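Local structure of lipoprotein LpqN (Mycobacterium tuberculosis, 6E5F) at residues A141-Q152 against W168-K176; Q111-I121 against L206-A216. The protein binds a dodecyl trehalose ether, supports mycobacterial cell envelope biogenesis, interacts with periplasmic domains of the mycolate transporters MmpL3 and MmpL11, and is a virulence factor. One frame throughout, in Å; residues are numbered along the deposited sequence.

In the fold
Both contacts lie on the same antiparallel sheet, with centres about 17 Å apart and nearest atoms about 5 Å apart, and each is partly buried. Interaction 1 sets the short helix 143-146 and the turn after it on strand 165-176. Leucines, prolines and aromatic rings do most of the work there, and one pair of backbone hydrogen bonds ties the end of the segment to the strand. Interaction 2 joins the loop leading into strand 120-130 to the start of helix 210-223. It is wet and charged at the loop, where a glutamate carboxylate and two waters link the loop backbone to the helix start, and apolar farther along the helix. Both reach the trehalose-ether site, interaction 1 far more extensively.

Interaction 1: residues A141-Q152 against W168-K176; sequences APGELKNLPGFQ and WQLGGSYSK. With L6T (alpha-D-glucopyranosyl 6-O-dodecyl-alpha-D-glucopyranoside), chain B.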
loop_
_atom_site.group_PDB
_atom_site.type_symbol
_atom_site.label_atom_id
_atom_site.label_comp_id
_atom_site.label_asym_id
_atom_site.label_seq_id
_atom_site.Cartn_x
_atom_site.Cartn_y
_atom_site.Cartn_z
ATOM N N ALA A 141 8.666 -4.495 5.177
ATOM C CA ALA A 141 7.300 -4.274 4.705
ATOM C C ALA A 141 6.256 -5.182 5.358
ATOM O O ALA A 141 5.161 -4.680 5.665
ATOM C CB ALA A 141 7.261 -4.430 3.178
ATOM N N PRO A 142 6.495 -6.475 5.584
ATOM C CA PRO A 142 5.422 -7.312 6.149
ATOM C C PRO A 142 5.093 -7.013 7.603
ATOM O O PRO A 142 4.039 -7.456 8.078
ATOM C CB PRO A 142 5.928 -8.745 5.949
ATOM C CG PRO A 142 7.362 -8.648 5.663
ATOM C CD PRO A 142 7.663 -7.266 5.160
ATOM N N GLY A 143 5.925 -6.248 8.315
ATOM C CA GLY A 143 5.732 -6.093 9.747
ATOM C C GLY A 143 4.381 -5.503 10.113
ATOM O O GLY A 143 3.733 -5.955 11.061
ATOM N N GLU A 144 3.938 -4.488 9.368
ATOM C CA GLU A 144 2.727 -3.760 9.736
ATOM C C GLU A 144 1.504 -4.671 9.738
ATOM O O GLU A 144 0.770 -4.738 10.732
ATOM C CB GLU A 144 2.522 -2.575 8.788
ATOM C CG GLU A 144 1.295 -1.735 9.111
ATOM C CD GLU A 144 1.103 -0.574 8.156
ATOM O OE1 GLU A 144 0.092 0.149 8.293
ATOM O OE2 GLU A 144 1.960 -0.382 7.270
ATOM N N LEU A 145 1.250 -5.362 8.623
ATOM C CA LEU A 145 0.087 -6.245 8.564
ATOM C C LEU A 145 0.191 -7.356 9.595
ATOM O O LEU A 145 -0.808 -7.734 10.213
ATOM C CB LEU A 145 -0.076 -6.837 7.167
ATOM C CG LEU A 145 -0.398 -5.922 5.981
ATOM C CD1 LEU A 145 -1.302 -6.651 4.990
ATOM C CD2 LEU A 145 -1.013 -4.600 6.398
ATOM N N LYS A 146 1.392 -7.902 9.790
ATOM C CA LYS A 146 1.550 -8.996 10.741
ATOM C C LYS A 146 1.233 -8.572 12.169
ATOM O O LYS A 146 0.976 -9.437 13.015
ATOM C CB LYS A 146 2.960 -9.579 10.643
ATOM C CG LYS A 146 3.211 -10.346 9.352
ATOM C CD LYS A 146 4.667 -10.764 9.212
ATOM C CE LYS A 146 5.068 -11.803 10.245
ATOM N NZ LYS A 146 6.521 -12.129 10.170
ATOM N N ASN A 147 1.228 -7.269 12.454
ATOM C CA ASN A 147 0.881 -6.757 13.771
ATOM C C ASN A 147 -0.612 -6.489 13.932
ATOM O O ASN A 147 -1.044 -6.118 15.030
ATOM C CB ASN A 147 1.654 -5.466 14.066
ATOM C CG ASN A 147 3.135 -5.705 14.290
ATOM O OD1 ASN A 147 3.560 -6.819 14.592
ATOM N ND2 ASN A 147 3.931 -4.648 14.149
ATOM N N LEU A 148 -1.405 -6.655 12.876
ATOM C CA LEU A 148 -2.840 -6.437 12.978
ATOM C C LEU A 148 -3.457 -7.463 13.928
ATOM O O LEU A 148 -3.001 -8.609 13.994
ATOM C CB LEU A 148 -3.485 -6.575 11.601
ATOM C CG LEU A 148 -4.181 -5.379 10.942
ATOM C CD1 LEU A 148 -3.724 -4.031 11.477
ATOM C CD2 LEU A 148 -3.961 -5.444 9.440
ATOM N N PRO A 149 -4.500 -7.083 14.669
ATOM C CA PRO A 149 -5.126 -8.028 15.609
ATOM C C PRO A 149 -5.642 -9.269 14.900
ATOM O O PRO A 149 -6.479 -9.189 13.996
ATOM C CB PRO A 149 -6.276 -7.213 16.215
ATOM C CG PRO A 149 -5.897 -5.797 16.013
ATOM C CD PRO A 149 -5.138 -5.755 14.726
ATOM N N GLY A 150 -5.143 -10.425 15.324
ATOM C CA GLY A 150 -5.581 -11.683 14.746
ATOM C C GLY A 150 -5.272 -11.820 13.274
ATOM O O GLY A 150 -5.994 -12.523 12.558
ATOM N N PHE A 151 -4.221 -11.166 12.792
ATOM C CA PHE A 151 -3.860 -11.318 11.393
ATOM C C PHE A 151 -3.464 -12.760 11.113
ATOM O O PHE A 151 -2.788 -13.408 11.917
ATOM C CB PHE A 151 -2.704 -10.393 11.021
ATOM C CG PHE A 151 -2.272 -10.529 9.589
ATOM C CD1 PHE A 151 -2.989 -9.918 8.573
ATOM C CD2 PHE A 151 -1.158 -11.280 9.256
ATOM C CE1 PHE A 151 -2.605 -10.051 7.259
ATOM C CE2 PHE A 151 -0.765 -11.411 7.939
ATOM C CZ PHE A 151 -1.489 -10.797 6.940
ATOM N N GLN A 152 -3.908 -13.267 9.969
ATOM C CA GLN A 152 -3.554 -14.605 9.518
ATOM C C GLN A 152 -3.310 -14.528 8.021
ATOM O O GLN A 152 -4.187 -14.098 7.269
ATOM C CB GLN A 152 -4.664 -15.608 9.850
ATOM C CG GLN A 152 -6.051 -15.184 9.391
ATOM C CD GLN A 152 -7.149 -15.643 10.334
ATOM O OE1 GLN A 152 -7.812 -14.825 10.974
ATOM N NE2 GLN A 152 -7.351 -16.953 10.421
ATOM N N TRP A 168 7.012 -5.466 -2.546
ATOM C CA TRP A 168 6.671 -6.566 -1.662
ATOM C C TRP A 168 5.169 -6.524 -1.461
ATOM O O TRP A 168 4.591 -5.452 -1.293
ATOM C CB TRP A 168 7.348 -6.424 -0.295
ATOM C CG TRP A 168 7.269 -7.696 0.462
ATOM C CD1 TRP A 168 6.313 -8.067 1.357
ATOM C CD2 TRP A 168 8.174 -8.791 0.349
ATOM N NE1 TRP A 168 6.573 -9.342 1.818
ATOM C CE2 TRP A 168 7.712 -9.803 1.215
ATOM C CE3 TRP A 168 9.334 -9.005 -0.388
ATOM C CZ2 TRP A 168 8.380 -11.022 1.359
ATOM C CZ3 TRP A 168 9.989 -10.216 -0.251
ATOM C CH2 TRP A 168 9.510 -11.205 0.619
ATOM N N GLN A 169 4.531 -7.692 -1.473
ATOM C CA GLN A 169 3.102 -7.748 -1.229
ATOM C C GLN A 169 2.802 -8.860 -0.246
ATOM O O GLN A 169 3.357 -9.958 -0.349
ATOM C CB GLN A 169 2.303 -7.967 -2.524
ATOM C CG GLN A 169 0.797 -8.038 -2.310
ATOM C CD GLN A 169 0.016 -7.860 -3.597
ATOM O OE1 GLN A 169 0.247 -6.918 -4.351
ATOM N NE2 GLN A 169 -0.923 -8.765 -3.848
ATOM N N LEU A 170 1.934 -8.567 0.708
ATOM C CA LEU A 170 1.370 -9.620 1.536
ATOM C C LEU A 170 -0.091 -9.314 1.793
ATOM O O LEU A 170 -0.526 -8.155 1.804
ATOM C CB LEU A 170 2.138 -9.818 2.843
ATOM C CG LEU A 170 1.835 -8.874 3.992
ATOM C CD1 LEU A 170 2.358 -9.459 5.309
ATOM C CD2 LEU A 170 2.415 -7.497 3.733
ATOM N N GLY A 171 -0.854 -10.380 1.972
ATOM C CA GLY A 171 -2.264 -10.270 2.250
ATOM C C GLY A 171 -2.703 -11.355 3.208
ATOM O O GLY A 171 -1.986 -12.327 3.450
ATOM N N GLY A 172 -3.886 -11.154 3.753
ATOM C CA GLY A 172 -4.461 -12.137 4.648
ATOM C C GLY A 172 -5.775 -11.636 5.180
ATOM O O GLY A 172 -6.451 -10.819 4.552
ATOM N N SER A 173 -6.145 -12.157 6.344
ATOM C CA SER A 173 -7.386 -11.788 6.999
ATOM C C SER A 173 -7.088 -11.338 8.418
ATOM O O SER A 173 -6.092 -11.742 9.020
ATOM C CB SER A 173 -8.362 -12.964 7.048
ATOM O OG SER A 173 -8.708 -13.391 5.743
ATOM N N TYR A 174 -7.966 -10.486 8.943
ATOM C CA TYR A 174 -7.917 -10.101 10.345
ATOM C C TYR A 174 -9.341 -9.822 10.796
ATOM O O TYR A 174 -10.253 -9.669 9.978
ATOM C CB TYR A 174 -6.975 -8.911 10.599
ATOM C CG TYR A 174 -7.559 -7.534 10.356
ATOM C CD1 TYR A 174 -7.992 -7.153 9.097
ATOM C CD2 TYR A 174 -7.646 -6.603 11.386
ATOM C CE1 TYR A 174 -8.522 -5.890 8.876
ATOM C CE2 TYR A 174 -8.164 -5.338 11.167
ATOM C CZ TYR A 174 -8.599 -4.988 9.908
ATOM O OH TYR A 174 -9.120 -3.735 9.675
ATOM N N SER A 175 -9.533 -9.798 12.111
ATOM C CA SER A 175 -10.846 -9.592 12.706
ATOM C C SER A 175 -10.939 -8.180 13.262
ATOM O O SER A 175 -10.060 -7.743 14.011
ATOM C CB SER A 175 -11.094 -10.601 13.828
ATOM O OG SER A 175 -11.227 -11.911 13.305
ATOM N N LYS A 176 -12.003 -7.472 12.890
ATOM C CA LYS A 176 -12.264 -6.130 13.394
ATOM C C LYS A 176 -13.742 -6.035 13.736
ATOM O O LYS A 176 -14.596 -6.270 12.876
ATOM C CB LYS A 176 -11.884 -5.070 12.357
ATOM C CG LYS A 176 -12.365 -3.667 12.706
ATOM C CD LYS A 176 -11.490 -2.595 12.076
ATOM C CE LYS A 176 -12.047 -1.206 12.345
ATOM N NZ LYS A 176 -11.032 -0.143 12.114
HETATM C C1 L6T B . -5.165 -16.646 5.088
HETATM C C2 L6T B . -6.461 -16.243 5.771
HETATM C C3 L6T B . -7.610 -16.383 4.798
HETATM C C4 L6T B . -7.322 -15.527 3.580
HETATM C C5 L6T B . -6.019 -16.011 2.949
HETATM C C6 L6T B . -5.720 -15.230 1.636
HETATM C CAA L6T B . -3.900 -18.459 4.342
HETATM C CAO L6T B . -3.573 -19.399 6.510
HETATM C CAP L6T B . -2.670 -19.351 7.746
HETATM C CAR L6T B . -3.594 -20.810 5.943
HETATM C CAT L6T B . -4.498 -20.829 4.725
HETATM C CAV L6T B . -3.952 -19.842 3.716
HETATM C CAX L6T B . -5.164 -13.032 1.066
HETATM C CAY L6T B . -6.058 -12.508 -0.096
HETATM C CAZ L6T B . -5.423 -11.147 -0.373
HETATM C CBA L6T B . -5.895 -10.712 -1.761
HETATM C CBB L6T B . -5.845 -9.189 -1.591
HETATM C CBC L6T B . -5.376 -8.602 -2.891
HETATM C CBD L6T B . -5.197 -7.061 -2.664
HETATM C CBE L6T B . -4.220 -6.608 -3.721
HETATM C CBF L6T B . -2.830 -6.183 -3.122
HETATM C CBG L6T B . -2.937 -4.776 -2.500
HETATM C CBH L6T B . -3.384 -3.758 -3.530
HETATM C CBI L6T B . -2.694 -3.897 -4.892
HETATM O O1 L6T B . -5.222 -18.030 4.708
HETATM O O2 L6T B . -6.691 -17.095 6.899
HETATM O O3 L6T B . -8.828 -15.960 5.421
HETATM O O4 L6T B . -8.399 -15.660 2.655
HETATM O O5 L6T B . -4.948 -15.837 3.906
HETATM O O6 L6T B . -5.881 -13.881 1.972
HETATM O OAN L6T B . -3.064 -18.485 5.519
HETATM O OAQ L6T B . -1.321 -19.628 7.364
HETATM O OAS L6T B . -4.095 -21.725 6.927
HETATM O OAU L6T B . -4.524 -22.144 4.155
HETATM O OAW L6T B . -4.800 -19.815 2.559
#
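Gln152 and Ser173 form an antiparallel hydrogen-bonded pair, Gln152 N to Ser173 O at 2.8 Å and Ser173 N to Gln152 O at 2.9 Å. Ser173 O also has a weaker CA-H...O contact from Phe151 CA. The Phe151 ring runs back along the strand because CG stands opposite the backbone N (chi1 179°), bringing CE1 to 3.8 Å from Gly172 CA and CZ close to Gly171 O. Leu170 faces the helix: its CD1 meets Pro142 CB at 3.7 Å and its CD2 meets Leu145 CG at 3.9 Å, the two leucines running antiparallel to one another. At the other end Leu148 CG sits over one face of the Tyr174 ring in a CH-pi contact, while Pro149 O lies at the ring's edge, in plane. Behind this layer, Lys146 forms a salt bridge with Asp156, and Trp168 NE1 bonds to Asp156 O. Gln169, pointing away from the helix, lays its amide against the dodecyl chain, and Ser173 OG hydrogen-bonds L6T O3 at 2.6 Å. Strand 165-176 thus carries a helix on one face and part of the glycolipid pocket on the other, in a protein of the Mog1p/PsbP clan.

Interaction 2: residues Q111-I121 against L206-A216; sequences QPADPNDPPTI and LDDETMTLMDA
Asp117 O and Glu209 OE2 share two bridging waters. Water 2 donates to both, at 2.9 Å from Asp117 O and 2.9 Å from Glu209 OE2, and accepts from Leu206 N, so it bridges Asp117 O to two residues of 206-216. Water 1 lies 2.7 Å from Glu209 OE2, is similarly close to Asp117 O, and accepts from Asp114 N. Glu209 is the N-cap residue of helix 210-223, and its carboxylate fastens the helix start to the loop feeding strand 120-130, beside the glycolipid pocket, where Met214 touches L6T. CG lies beside the backbone N (chi1 -69°) and the chain is extended beyond it, which carries OE1 to Ala113 N, a nearly straight bond of 3.0 Å that meets the oxygen from above the carboxylate plane. The loop itself is shaped by a type I turn from Asp114 to Asp117 and an Asx turn in which Asp114 OD1 takes the N-H of Asn116. Leu206 CD2 rests 3.5 Å from Asp117 OD2, whose salt bridge goes to Arg181. Pro119 marks the transition: its ring lies crosswise to the Glu209 side chain, with CD 3.6 Å from OE1. The apolar part begins where Pro119 CB faces Leu213 CD2. Trp93 of strand 93-96 packs on Pro119, Leu213 and Ala216. Ala216, about one helical turn beyond Leu213, takes Ile121 CD1 against its CB at 3.8 Å.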
loop_
_atom_site.group_PDB
_atom_site.type_symbol
_atom_site.label_atom_id
_atom_site.label_comp_id
_atom_site.label_asym_id
_atom_site.label_seq_id
_atom_site.Cartn_x
_atom_site.Cartn_y
_atom_site.Cartn_z
ATOM N N GLN A 111 -20.115 -0.779 -6.175
ATOM C CA GLN A 111 -21.234 -1.699 -5.961
ATOM C C GLN A 111 -21.002 -2.518 -4.698
ATOM O O GLN A 111 -21.016 -3.753 -4.727
ATOM C CB GLN A 111 -21.424 -2.598 -7.181
ATOM C CG GLN A 111 -22.019 -1.872 -8.377
ATOM C CD GLN A 111 -21.700 -2.547 -9.695
ATOM O OE1 GLN A 111 -21.069 -3.604 -9.729
ATOM N NE2 GLN A 111 -22.133 -1.935 -10.791
ATOM N N PRO A 112 -20.802 -1.857 -3.563
ATOM C CA PRO A 112 -20.527 -2.585 -2.321
ATOM C C PRO A 112 -21.780 -3.220 -1.745
ATOM O O PRO A 112 -22.896 -2.712 -1.888
ATOM C CB PRO A 112 -20.012 -1.484 -1.386
ATOM C CG PRO A 112 -20.736 -0.268 -1.840
ATOM C CD PRO A 112 -20.866 -0.400 -3.340
ATOM N N ALA A 113 -21.575 -4.358 -1.080
ATOM C CA ALA A 113 -22.671 -4.989 -0.354
ATOM C C ALA A 113 -23.143 -4.111 0.795
ATOM O O ALA A 113 -24.330 -4.122 1.138
ATOM C CB ALA A 113 -22.231 -6.354 0.171
ATOM N N ASP A 114 -22.232 -3.349 1.397
ATOM C CA ASP A 114 -22.553 -2.421 2.479
ATOM C C ASP A 114 -21.970 -1.065 2.103
ATOM O O ASP A 114 -20.745 -0.867 2.200
ATOM C CB ASP A 114 -21.968 -2.913 3.798
ATOM C CG ASP A 114 -22.320 -2.013 4.968
ATOM O OD1 ASP A 114 -23.000 -0.987 4.752
ATOM O OD2 ASP A 114 -21.916 -2.332 6.107
ATOM N N PRO A 115 -22.796 -0.109 1.669
ATOM C CA PRO A 115 -22.244 1.194 1.262
ATOM C C PRO A 115 -21.515 1.918 2.377
ATOM O O PRO A 115 -20.731 2.832 2.092
ATOM C CB PRO A 115 -23.476 1.973 0.779
ATOM C CG PRO A 115 -24.627 1.321 1.454
ATOM C CD PRO A 115 -24.268 -0.132 1.584
ATOM N N ASN A 116 -21.743 1.542 3.634
ATOM C CA ASN A 116 -20.992 2.093 4.753
ATOM C C ASN A 116 -19.660 1.386 4.977
ATOM O O ASN A 116 -18.902 1.796 5.862
ATOM C CB ASN A 116 -21.828 2.014 6.033
ATOM C CG ASN A 116 -22.873 3.111 6.117
ATOM O OD1 ASN A 116 -22.639 4.160 6.716
ATOM N ND2 ASN A 116 -24.030 2.872 5.514
ATOM N N ASP A 117 -19.356 0.342 4.202
ATOM C CA ASP A 117 -18.111 -0.407 4.358
ATOM C C ASP A 117 -17.718 -1.001 3.009
ATOM O O ASP A 117 -17.685 -2.231 2.843
ATOM C CB ASP A 117 -18.277 -1.494 5.419
ATOM C CG ASP A 117 -16.953 -2.064 5.884
ATOM O OD1 ASP A 117 -15.901 -1.615 5.386
ATOM O OD2 ASP A 117 -16.973 -2.957 6.758
ATOM N N PRO A 118 -17.411 -0.163 2.027
ATOM C CA PRO A 118 -17.122 -0.661 0.679
ATOM C C PRO A 118 -15.680 -1.117 0.557
ATOM O O PRO A 118 -14.797 -0.616 1.271
ATOM C CB PRO A 118 -17.369 0.574 -0.198
ATOM C CG PRO A 118 -16.981 1.718 0.688
ATOM C CD PRO A 118 -17.413 1.312 2.083
ATOM N N PRO A 119 -15.391 -2.053 -0.348
ATOM C CA PRO A 119 -13.990 -2.375 -0.642
ATOM C C PRO A 119 -13.253 -1.138 -1.133
ATOM O O PRO A 119 -13.775 -0.357 -1.931
ATOM C CB PRO A 119 -14.090 -3.434 -1.744
ATOM C CG PRO A 119 -15.448 -4.019 -1.594
ATOM C CD PRO A 119 -16.325 -2.904 -1.107
ATOM N N THR A 120 -12.024 -0.972 -0.650
ATOM C CA THR A 120 -11.214 0.181 -1.007
ATOM C C THR A 120 -9.758 -0.230 -1.160
ATOM O O THR A 120 -9.281 -1.165 -0.508
ATOM C CB THR A 120 -11.275 1.279 0.067
ATOM O OG1 THR A 120 -10.719 0.781 1.291
ATOM C CG2 THR A 120 -12.701 1.735 0.297
ATOM N N ILE A 121 -9.054 0.490 -2.027
ATOM C CA ILE A 121 -7.602 0.419 -2.127
ATOM C C ILE A 121 -7.090 1.853 -2.054
ATOM O O ILE A 121 -7.401 2.675 -2.925
ATOM C CB ILE A 121 -7.134 -0.286 -3.409
ATOM C CG1 ILE A 121 -7.726 -1.701 -3.466
ATOM C CG2 ILE A 121 -5.607 -0.329 -3.466
ATOM C CD1 ILE A 121 -7.384 -2.481 -4.721
ATOM N N LEU A 206 -14.537 -6.393 3.456
ATOM C CA LEU A 206 -15.138 -7.496 4.190
ATOM C C LEU A 206 -14.805 -8.812 3.498
ATOM O O LEU A 206 -14.647 -8.875 2.276
ATOM C CB LEU A 206 -16.652 -7.314 4.263
ATOM C CG LEU A 206 -17.129 -6.154 5.145
ATOM C CD1 LEU A 206 -18.572 -5.798 4.831
ATOM C CD2 LEU A 206 -16.974 -6.503 6.621
ATOM N N ASP A 207 -14.689 -9.873 4.305
ATOM C CA ASP A 207 -14.295 -11.184 3.797
ATOM C C ASP A 207 -15.092 -11.588 2.561
ATOM O O ASP A 207 -14.527 -12.109 1.594
ATOM C CB ASP A 207 -14.477 -12.229 4.900
ATOM C CG ASP A 207 -14.161 -13.638 4.430
ATOM O OD1 ASP A 207 -12.972 -13.912 4.166
ATOM O OD2 ASP A 207 -15.099 -14.459 4.325
ATOM N N ASP A 208 -16.403 -11.350 2.568
ATOM C CA ASP A 208 -17.235 -11.807 1.464
ATOM C C ASP A 208 -16.949 -11.073 0.160
ATOM O O ASP A 208 -17.409 -11.528 -0.893
ATOM C CB ASP A 208 -18.714 -11.687 1.836
ATOM C CG ASP A 208 -19.612 -12.501 0.927
ATOM O OD1 ASP A 208 -19.358 -13.714 0.765
ATOM O OD2 ASP A 208 -20.583 -11.935 0.384
ATOM N N GLU A 209 -16.206 -9.964 0.194
ATOM C CA GLU A 209 -15.851 -9.221 -1.012
ATOM C C GLU A 209 -14.366 -9.354 -1.348
ATOM O O GLU A 209 -13.783 -8.494 -2.009
ATOM C CB GLU A 209 -16.288 -7.760 -0.892
ATOM C CG GLU A 209 -17.809 -7.617 -0.915
ATOM C CD GLU A 209 -18.306 -6.244 -0.512
ATOM O OE1 GLU A 209 -18.826 -5.519 -1.387
ATOM O OE2 GLU A 209 -18.190 -5.901 0.682
ATOM N N THR A 210 -13.751 -10.458 -0.921
ATOM C CA THR A 210 -12.339 -10.691 -1.189
ATOM C C THR A 210 -12.039 -10.675 -2.683
ATOM O O THR A 210 -11.035 -10.097 -3.113
ATOM C CB THR A 210 -11.920 -12.034 -0.580
ATOM O OG1 THR A 210 -11.957 -11.949 0.850
ATOM C CG2 THR A 210 -10.520 -12.407 -1.025
ATOM N N MET A 211 -12.894 -11.311 -3.491
ATOM C CA MET A 211 -12.612 -11.407 -4.919
ATOM C C MET A 211 -12.634 -10.042 -5.593
ATOM O O MET A 211 -11.915 -9.827 -6.575
ATOM C CB MET A 211 -13.615 -12.337 -5.600
ATOM C CG MET A 211 -13.275 -12.651 -7.054
ATOM S SD MET A 211 -11.766 -13.629 -7.247
ATOM C CE MET A 211 -12.258 -15.154 -6.451
ATOM N N THR A 212 -13.449 -9.111 -5.090
ATOM C CA THR A 212 -13.449 -7.761 -5.646
ATOM C C THR A 212 -12.077 -7.116 -5.512
ATOM O O THR A 212 -11.593 -6.467 -6.447
ATOM C CB THR A 212 -14.516 -6.914 -4.953
ATOM O OG1 THR A 212 -15.772 -7.598 -4.995
ATOM C CG2 THR A 212 -14.662 -5.563 -5.642
ATOM N N LEU A 213 -11.427 -7.284 -4.355
ATOM C CA LEU A 213 -10.075 -6.767 -4.183
ATOM C C LEU A 213 -9.108 -7.433 -5.150
ATOM O O LEU A 213 -8.270 -6.767 -5.770
ATOM C CB LEU A 213 -9.596 -6.995 -2.751
ATOM C CG LEU A 213 -10.246 -6.195 -1.630
ATOM C CD1 LEU A 213 -9.571 -6.524 -0.307
ATOM C CD2 LEU A 213 -10.179 -4.698 -1.911
ATOM N N MET A 214 -9.192 -8.761 -5.272
ATOM C CA MET A 214 -8.232 -9.483 -6.100
ATOM C C MET A 214 -8.343 -9.067 -7.561
ATOM O O MET A 214 -7.328 -8.916 -8.247
ATOM C CB MET A 214 -8.439 -10.990 -5.943
ATOM C CG MET A 214 -8.329 -11.473 -4.497
ATOM S SD MET A 214 -8.280 -13.263 -4.306
ATOM C CE MET A 214 -6.693 -13.630 -5.028
ATOM N N ASP A 215 -9.569 -8.869 -8.052
ATOM C CA ASP A 215 -9.749 -8.408 -9.426
ATOM C C ASP A 215 -9.086 -7.052 -9.635
ATOM O O ASP A 215 -8.372 -6.839 -10.622
ATOM C CB ASP A 215 -11.239 -8.336 -9.762
ATOM C CG ASP A 215 -11.880 -9.705 -9.881
ATOM O OD1 ASP A 215 -11.151 -10.689 -10.125
ATOM O OD2 ASP A 215 -13.119 -9.797 -9.739
ATOM N N ALA A 216 -9.310 -6.117 -8.708
ATOM C CA ALA A 216 -8.709 -4.794 -8.831
ATOM C C ALA A 216 -7.190 -4.870 -8.785
ATOM O O ALA A 216 -6.507 -4.097 -9.466
ATOM C CB ALA A 216 -9.224 -3.887 -7.716
HETATM O O HOH W 1 -19.391 -3.558 1.270
HETATM O O HOH W 2 -16.111 -4.525 2.084
#